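Putative phosphoglycolate phosphatase (Lactobacillus delbrueckii, PDB 2HI0) probably hydrolyses the phosphate ester of 2-phosphoglycolate and belongs to the haloacid dehalogenase-like hydrolases. Local coordinates at residues A6-M11 / D183-I188; D17-L22 / F39-I44. All blocks are in the same frame, centred on the assembly; numbering follows the deposited sequence. Where two conformers were deposited one is given.

Interaction 1 (A6-M11 / D183-I188); sequences AAIFDM and DKCVYI. With NA (sodium ion), chain C.
In Phe9 and Ile188 the first torsions (chi1 -62° and -57°) set Phe9 CG and Ile188 CG1 anti to their carbonyl carbons, beside the backbone N, and the two side chains lie side by side, pointing the same way. The second torsion of Ile188 (chi2 104°), away from the staggered positions, puts CD1 over the centre of the Phe9 ring, a CH-pi contact of 3.7 Å to the centroid; the same methyl touches Ala7 CB. On the other face of the sheet, Tyr187 carries CG anti to its backbone N, and the side chains of Tyr187 and Ile8 cross at about a right angle, with Ile8 CG2 3.6 Å from Tyr187 CD1. Ile8 O lies over one face of the tyrosine ring, offset toward the rim.

Between the two layers, strands 6-9 and 185-188 run parallel, and five backbone hydrogen bonds alternate from Ala6 N to Lys184 O up to Asp10 N, which gives a nearly straight bond of 2.9 Å to Ile188 O. That last bond fixes the backbone just where strand 6-9 ends and Asp10 turns to the sodium ion, which Asp10 OD2 binds at 2.1 Å; Asp12 O, Asp190 OD1 and a water also bind it. Tyr187 OH packs 3.6 Å from Asp10 CB and is hydrogen-bonded to Val132 O and Lys165 NZ, consistent with a second-shell residue that positions the lysine. Asp10 begins a DxDx(T/V) pattern consistent with the first motif of HAD hydrolases. Its carboxylate oxygens have different partners, OD2 the sodium ion and OD1 Lys165 in a salt bridge, which holds the group's rotation.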
# COMPACT_ATOMS: atom_id res chain seq x y z
N ALA A 6 -14.25 -5.98 11.60
CA ALA A 6 -12.92 -6.20 11.01
C ALA A 6 -12.39 -4.92 10.41
O ALA A 6 -13.14 -4.20 9.77
CB ALA A 6 -12.94 -7.33 9.97
N ALA A 7 -11.10 -4.65 10.62
CA ALA A 7 -10.42 -3.47 10.02
C ALA A 7 -9.25 -4.04 9.24
O ALA A 7 -8.42 -4.75 9.79
CB ALA A 7 -9.91 -2.46 11.11
N ILE A 8 -9.27 -3.76 7.94
CA ILE A 8 -8.32 -4.29 6.97
C ILE A 8 -7.49 -3.10 6.49
O ILE A 8 -8.04 -2.14 5.93
CB ILE A 8 -9.05 -4.95 5.79
CG1 ILE A 8 -10.02 -6.01 6.28
CG2 ILE A 8 -8.03 -5.58 4.84
CD1 ILE A 8 -10.92 -6.52 5.09
N PHE A 9 -6.18 -3.16 6.75
CA PHE A 9 -5.26 -2.05 6.51
C PHE A 9 -4.34 -2.35 5.31
O PHE A 9 -3.80 -3.45 5.16
CB PHE A 9 -4.33 -1.82 7.69
CG PHE A 9 -5.03 -1.44 8.96
CD1 PHE A 9 -5.63 -2.40 9.76
CD2 PHE A 9 -5.14 -0.12 9.32
CE1 PHE A 9 -6.26 -2.04 10.92
CE2 PHE A 9 -5.77 0.23 10.51
CZ PHE A 9 -6.34 -0.73 11.28
N ASP A 10 -4.14 -1.32 4.51
CA ASP A 10 -2.94 -1.28 3.63
C ASP A 10 -1.68 -1.10 4.52
O ASP A 10 -1.78 -0.76 5.71
CB ASP A 10 -3.05 -0.13 2.65
CG ASP A 10 -1.99 -0.18 1.56
OD1 ASP A 10 -1.53 -1.27 1.15
OD2 ASP A 10 -1.60 0.92 1.14
N MSE A 11 -0.50 -1.39 3.99
CA MSE A 11 0.75 -1.30 4.75
C MSE A 11 1.46 0.03 4.48
O MSE A 11 1.58 0.86 5.41
CB MSE A 11 1.66 -2.49 4.43
CG MSE A 11 3.00 -2.39 5.06
SE MSE A 11 3.90 -4.07 5.09
CE MSE A 11 3.20 -4.94 6.67
N ASP A 183 -20.24 -6.00 5.06
CA ASP A 183 -20.86 -4.76 5.56
C ASP A 183 -20.38 -4.39 6.98
O ASP A 183 -20.68 -3.31 7.48
CB ASP A 183 -22.40 -4.88 5.50
CG ASP A 183 -22.92 -6.03 6.35
OD1 ASP A 183 -22.83 -7.19 5.90
OD2 ASP A 183 -23.40 -5.76 7.48
N LYS A 184 -19.66 -5.32 7.63
CA LYS A 184 -19.04 -5.10 8.94
C LYS A 184 -17.53 -5.01 8.82
O LYS A 184 -16.82 -5.14 9.84
CB LYS A 184 -19.44 -6.21 9.95
CG LYS A 184 -20.93 -6.15 10.44
CD LYS A 184 -21.18 -4.94 11.40
CE LYS A 184 -22.53 -4.99 12.08
NZ LYS A 184 -22.93 -3.67 12.71
N CYS A 185 -17.03 -4.84 7.60
CA CYS A 185 -15.60 -4.62 7.35
C CYS A 185 -15.34 -3.16 6.94
O CYS A 185 -16.18 -2.53 6.32
CB CYS A 185 -15.09 -5.53 6.22
SG CYS A 185 -15.10 -7.25 6.59
N VAL A 186 -14.17 -2.63 7.29
CA VAL A 186 -13.72 -1.36 6.74
C VAL A 186 -12.26 -1.52 6.24
O VAL A 186 -11.48 -2.26 6.82
CB VAL A 186 -13.88 -0.19 7.76
CG1 VAL A 186 -13.01 -0.42 9.00
CG2 VAL A 186 -13.59 1.18 7.13
N TYR A 187 -11.97 -0.88 5.13
CA TYR A 187 -10.63 -0.91 4.56
C TYR A 187 -10.01 0.46 4.83
O TYR A 187 -10.67 1.48 4.66
CB TYR A 187 -10.67 -1.20 3.05
CG TYR A 187 -9.31 -1.61 2.53
CD1 TYR A 187 -8.84 -2.93 2.56
CD2 TYR A 187 -8.43 -0.62 2.13
CE1 TYR A 187 -7.54 -3.24 2.15
CE2 TYR A 187 -7.14 -0.94 1.71
CZ TYR A 187 -6.71 -2.24 1.73
OH TYR A 187 -5.39 -2.51 1.33
N ILE A 188 -8.75 0.48 5.21
CA ILE A 188 -8.05 1.72 5.62
C ILE A 188 -6.81 1.85 4.75
O ILE A 188 -5.99 0.95 4.69
CB ILE A 188 -7.63 1.69 7.06
CG1 ILE A 188 -8.83 1.44 8.01
CG2 ILE A 188 -6.84 2.99 7.41
CD1 ILE A 188 -8.85 0.02 8.53
NA NA C . -0.37 2.46 0.43
O HOH W 1 -2.17 2.42 -1.57

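Interaction 2 (D17-L22 / F39-I44); sequences DTSADL and FTVEDI
Ser19 and Val41, whose CA atoms lie 5.8 Å apart, bring together the first turns of two helices, 19-32 and 41-47. In each, a backbone bond closes the opening turn: Leu22 N to Thr18 O and Ile44 N to Thr40 O. The second helix starts with a capping box. Thr40 OG1 accepts from Asp43 N at 3.0 Å, and Asp43 OD2 accepts in return from Thr40 N, which approaches from above the carboxylate plane with an N-H...O angle of 172°. Asp43 OD1 is paired with Arg68 in a salt bridge, so the cap is tied to a residue beyond the helix.

Across the contact the side chains meet by van der Waals touch. Val41 reaches over with CG1 anti to its backbone N (chi1 162°), and this methyl rests against the Ser19 side chain, 3.4 Å from OG and 3.6 Å from CB. Its other methyl, CG2, lies near Ala20 CA, 4.1 Å away. One turn further on, Ile44 CG2 touches both Ser19 O (3.9 Å) and Leu22 CB (4.0 Å). Thr23 and Leu26, later in helix 19-32, also touch Ile44.

The Leu22 side chain touches Asp12 and lies about 8 Å from the sodium ion, and Thr18 OG1 is hydrogen-bonded to Asp12 OD1, which brings the start of helix 19-32 close to the metal site. A helical segment inserted after the first strand and its DxD loop is consistent with the C1 cap of HAD phosphatases, in which this contact would pack two helices together.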
# COMPACT_ATOMS: atom_id res chain seq x y z
N ASP A 17 5.85 3.35 7.82
CA ASP A 17 6.53 4.47 7.20
C ASP A 17 7.67 3.85 6.35
O ASP A 17 8.79 3.63 6.84
CB ASP A 17 7.04 5.37 8.31
CG ASP A 17 7.62 6.65 7.84
OD1 ASP A 17 7.87 6.82 6.62
OD2 ASP A 17 7.82 7.48 8.76
N THR A 18 7.37 3.56 5.07
CA THR A 18 8.25 2.76 4.20
C THR A 18 8.99 3.53 3.11
O THR A 18 9.80 2.94 2.39
CB THR A 18 7.39 1.67 3.48
OG1 THR A 18 6.31 2.29 2.84
CG2 THR A 18 6.83 0.61 4.45
N SER A 19 8.64 4.82 2.92
CA SER A 19 9.12 5.51 1.71
C SER A 19 10.63 5.64 1.64
O SER A 19 11.20 5.52 0.59
CB SER A 19 8.47 6.87 1.60
OG SER A 19 8.59 7.63 2.78
N ALA A 20 11.30 5.81 2.78
CA ALA A 20 12.77 5.91 2.74
C ALA A 20 13.43 4.64 2.24
O ALA A 20 14.30 4.69 1.37
CB ALA A 20 13.36 6.30 4.10
N ASP A 21 13.02 3.48 2.78
CA ASP A 21 13.64 2.19 2.41
C ASP A 21 13.27 1.85 0.97
O ASP A 21 14.08 1.29 0.21
CB ASP A 21 13.21 1.06 3.37
CG ASP A 21 13.92 1.11 4.73
OD1 ASP A 21 14.96 1.79 4.90
OD2 ASP A 21 13.46 0.44 5.69
N LEU A 22 12.05 2.21 0.56
CA LEU A 22 11.67 1.98 -0.85
C LEU A 22 12.56 2.78 -1.84
O LEU A 22 12.97 2.30 -2.91
CB LEU A 22 10.18 2.33 -1.08
CG LEU A 22 9.15 1.35 -0.56
CD1 LEU A 22 7.77 2.03 -0.62
CD2 LEU A 22 9.09 0.02 -1.28
N PHE A 39 16.33 9.26 -7.29
CA PHE A 39 14.92 9.50 -6.92
C PHE A 39 14.82 9.94 -5.46
O PHE A 39 15.62 9.51 -4.62
CB PHE A 39 14.04 8.28 -7.11
CG PHE A 39 13.96 7.79 -8.55
CD1 PHE A 39 13.38 8.58 -9.54
CD2 PHE A 39 14.38 6.52 -8.88
CE1 PHE A 39 13.24 8.12 -10.84
CE2 PHE A 39 14.25 6.03 -10.18
CZ PHE A 39 13.67 6.86 -11.17
N THR A 40 13.84 10.79 -5.20
CA THR A 40 13.56 11.31 -3.88
C THR A 40 12.43 10.49 -3.26
O THR A 40 11.71 9.76 -3.95
CB THR A 40 13.08 12.80 -3.96
OG1 THR A 40 11.87 12.84 -4.72
CG2 THR A 40 14.14 13.73 -4.66
N VAL A 41 12.25 10.63 -1.95
CA VAL A 41 11.08 10.05 -1.27
C VAL A 41 9.76 10.53 -1.88
O VAL A 41 8.81 9.75 -1.99
CB VAL A 41 11.07 10.33 0.25
CG1 VAL A 41 9.69 10.12 0.82
CG2 VAL A 41 12.14 9.51 0.95
N GLU A 42 9.71 11.79 -2.31
CA GLU A 42 8.49 12.30 -2.93
C GLU A 42 8.22 11.60 -4.28
O GLU A 42 7.07 11.38 -4.65
CB GLU A 42 8.51 13.83 -3.13
CG GLU A 42 8.38 14.67 -1.85
CD GLU A 42 7.18 14.31 -0.95
OE1 GLU A 42 6.04 14.67 -1.31
OE2 GLU A 42 7.38 13.68 0.14
N ASP A 43 9.29 11.26 -5.01
CA ASP A 43 9.14 10.53 -6.27
C ASP A 43 8.52 9.16 -5.94
O ASP A 43 7.58 8.70 -6.60
CB ASP A 43 10.49 10.32 -6.97
CG ASP A 43 11.09 11.60 -7.55
OD1 ASP A 43 10.33 12.52 -7.97
OD2 ASP A 43 12.34 11.65 -7.61
N ILE A 44 9.08 8.51 -4.94
CA ILE A 44 8.62 7.16 -4.59
C ILE A 44 7.13 7.15 -4.21
O ILE A 44 6.43 6.18 -4.49
CB ILE A 44 9.52 6.52 -3.46
CG1 ILE A 44 10.60 5.64 -4.10
CG2 ILE A 44 8.72 5.77 -2.43
CD1 ILE A 44 11.61 6.40 -4.95

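From the N terminus, strand 6-9 leads through the metal-binding loop and the short strand 16-17 into helix 19-32. Interaction 2 closes a small loop of 16 residues when the chain returns at 39-44 to pack against that helix's start. The chain then runs through further helices and strands 128-133 and 154-158 before interaction 1 closes the long loop, with 183-188 pairing beside 6-11 after 171 intervening residues. Interaction 2 is therefore nested inside interaction 1. Their centres lie 25 Å apart, and the two contacts do not touch. One joins central strands of the parallel sheet, the other neighbouring helices; Asp12, which binds the sodium ion with Asp10 and meets Thr18 and Leu22, links the two regions.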